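Side-chain contact in allantoicase (Saccharomyces cerevisiae, PDB 1O59), which hydrolyses allantoate to (S)-ureidoglycolate and urea, a step that lets yeast use purines as a secondary nitrogen source: residues A[25-30]-A[162-167]. Residues are numbered along the deposited sequence; the frame is centred on the assembly and turned at random.
Sequences KSIIIS and LFVRGN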
# COMPACT_ATOMS: atom_id res chain seq x y z
N LYS A 25 1.47 -6.94 -10.67
CA LYS A 25 0.70 -7.08 -9.43
C LYS A 25 0.68 -8.52 -8.92
O LYS A 25 0.71 -8.76 -7.70
CB LYS A 25 -0.74 -6.57 -9.62
CG LYS A 25 -0.86 -5.03 -9.66
CD LYS A 25 -2.13 -4.59 -10.43
CE LYS A 25 -2.74 -3.24 -9.91
NZ LYS A 25 -3.93 -2.78 -10.78
N SER A 26 0.63 -9.46 -9.85
CA SER A 26 0.79 -10.87 -9.53
C SER A 26 2.03 -11.16 -8.69
O SER A 26 1.99 -11.94 -7.73
CB SER A 26 0.92 -11.68 -10.82
OG SER A 26 -0.31 -12.22 -11.19
N ILE A 27 3.14 -10.58 -9.11
CA ILE A 27 4.41 -10.87 -8.49
C ILE A 27 4.51 -10.14 -7.17
O ILE A 27 4.90 -10.71 -6.15
CB ILE A 27 5.54 -10.50 -9.48
CG1 ILE A 27 5.61 -11.58 -10.58
CG2 ILE A 27 6.87 -10.33 -8.76
CD1 ILE A 27 5.84 -11.06 -11.93
N ILE A 28 4.15 -8.87 -7.19
CA ILE A 28 4.23 -8.01 -6.01
C ILE A 28 3.33 -8.51 -4.88
O ILE A 28 3.77 -8.73 -3.76
CB ILE A 28 3.91 -6.54 -6.42
CG1 ILE A 28 5.00 -6.01 -7.35
CG2 ILE A 28 3.76 -5.65 -5.23
CD1 ILE A 28 6.46 -6.10 -6.79
N ILE A 29 2.08 -8.75 -5.23
CA ILE A 29 1.04 -9.02 -4.25
C ILE A 29 0.81 -10.50 -4.03
O ILE A 29 0.95 -10.98 -2.92
CB ILE A 29 -0.25 -8.34 -4.69
CG1 ILE A 29 -0.04 -6.83 -4.74
CG2 ILE A 29 -1.37 -8.65 -3.72
CD1 ILE A 29 -1.08 -6.10 -5.60
N SER A 30 0.43 -11.23 -5.07
CA SER A 30 0.05 -12.63 -4.90
C SER A 30 1.25 -13.45 -4.47
O SER A 30 1.14 -14.31 -3.60
CB SER A 30 -0.54 -13.27 -6.19
OG SER A 30 -1.49 -12.43 -6.84
N LEU A 162 7.55 0.31 -13.47
CA LEU A 162 7.19 -0.74 -12.55
C LEU A 162 8.34 -1.72 -12.53
O LEU A 162 8.64 -2.38 -13.55
CB LEU A 162 5.91 -1.42 -13.03
CG LEU A 162 4.73 -0.49 -13.33
CD1 LEU A 162 3.57 -1.29 -13.87
CD2 LEU A 162 4.30 0.29 -12.09
N PHE A 163 8.99 -1.81 -11.37
CA PHE A 163 10.20 -2.65 -11.24
C PHE A 163 10.13 -3.68 -10.08
O PHE A 163 9.48 -3.47 -9.04
CB PHE A 163 11.48 -1.78 -11.14
CG PHE A 163 11.44 -0.79 -10.03
CD1 PHE A 163 10.93 0.49 -10.24
CD2 PHE A 163 11.87 -1.16 -8.74
CE1 PHE A 163 10.87 1.42 -9.19
CE2 PHE A 163 11.80 -0.28 -7.68
CZ PHE A 163 11.30 1.04 -7.90
N VAL A 164 10.81 -4.79 -10.34
CA VAL A 164 11.04 -5.84 -9.37
C VAL A 164 12.54 -6.04 -9.32
O VAL A 164 13.21 -6.06 -10.35
CB VAL A 164 10.37 -7.15 -9.84
CG1 VAL A 164 10.63 -8.31 -8.85
CG2 VAL A 164 8.86 -6.93 -10.05
N ARG A 165 13.07 -6.21 -8.11
CA ARG A 165 14.48 -6.57 -7.95
C ARG A 165 14.77 -7.92 -8.58
O ARG A 165 14.04 -8.89 -8.34
CB ARG A 165 14.84 -6.71 -6.48
CG ARG A 165 14.57 -5.53 -5.61
CD ARG A 165 14.82 -5.86 -4.17
NE ARG A 165 16.22 -5.72 -3.87
CZ ARG A 165 17.09 -6.70 -3.70
NH1 ARG A 165 16.74 -7.97 -3.74
NH2 ARG A 165 18.34 -6.37 -3.46
N GLY A 166 15.87 -8.00 -9.31
CA GLY A 166 16.30 -9.26 -9.89
C GLY A 166 16.42 -10.41 -8.88
O GLY A 166 16.15 -11.57 -9.22
N ASN A 167 16.86 -10.11 -7.66
CA ASN A 167 17.10 -11.16 -6.68
C ASN A 167 15.89 -11.40 -5.80
O ASN A 167 15.98 -12.13 -4.82
CB ASN A 167 18.31 -10.84 -5.82
CG ASN A 167 19.63 -10.99 -6.59
OD1 ASN A 167 19.90 -12.02 -7.22
ND2 ASN A 167 20.45 -9.94 -6.53
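Val164 meets two consecutive isoleucines of the helix through a single methyl: its CG2 lies 4.1 Å from Ile27 CG2 and equally far, 4.1 Å, from Ile28 CD1. With Val164 CG1 anti to the backbone N (chi1 178°), CG2 stands anti to the carbonyl carbon and becomes the branch presented to the helix. The two isoleucines answer differently. Ile27 starts out facing the strand and offers its short branch, crossing the valine at about a right angle; Ile28 leaves the helix obliquely, its longer branch reaches across, and chi2 of -55° sets CD1 at the valine methyl, the two side chains sliding past each other in opposite directions. Backbones stay well apart, with Ile28 CA and Val164 CA 7.9 Å from each other, which leaves the junction to apolar side chains and a modest 106 Å² of buried surface. In fold terms, helix 21-31 packs here against the antiparallel sheet in which strand 160-164 runs between strands 14-16 and 105-113; strand 160-164 belongs to the first allantoicase repeat. Ile28 and Val164 both touch Ile108 of strand 105-113 and are buried. Ile27, also touching Phe16, is only partly enclosed and lies on the more open, solvent-facing side, although it approaches Val164 as closely as Ile28 does. Farther round the helix, Lys25 is exposed and does not touch 162-167. Beyond Val164 the chain leaves the strand, and loop 165-167 makes no contact with 25-30; there Arg165 turns elsewhere, its NE bonded to the carbonyl O of Ile149 and its NH1 to that of Gly168.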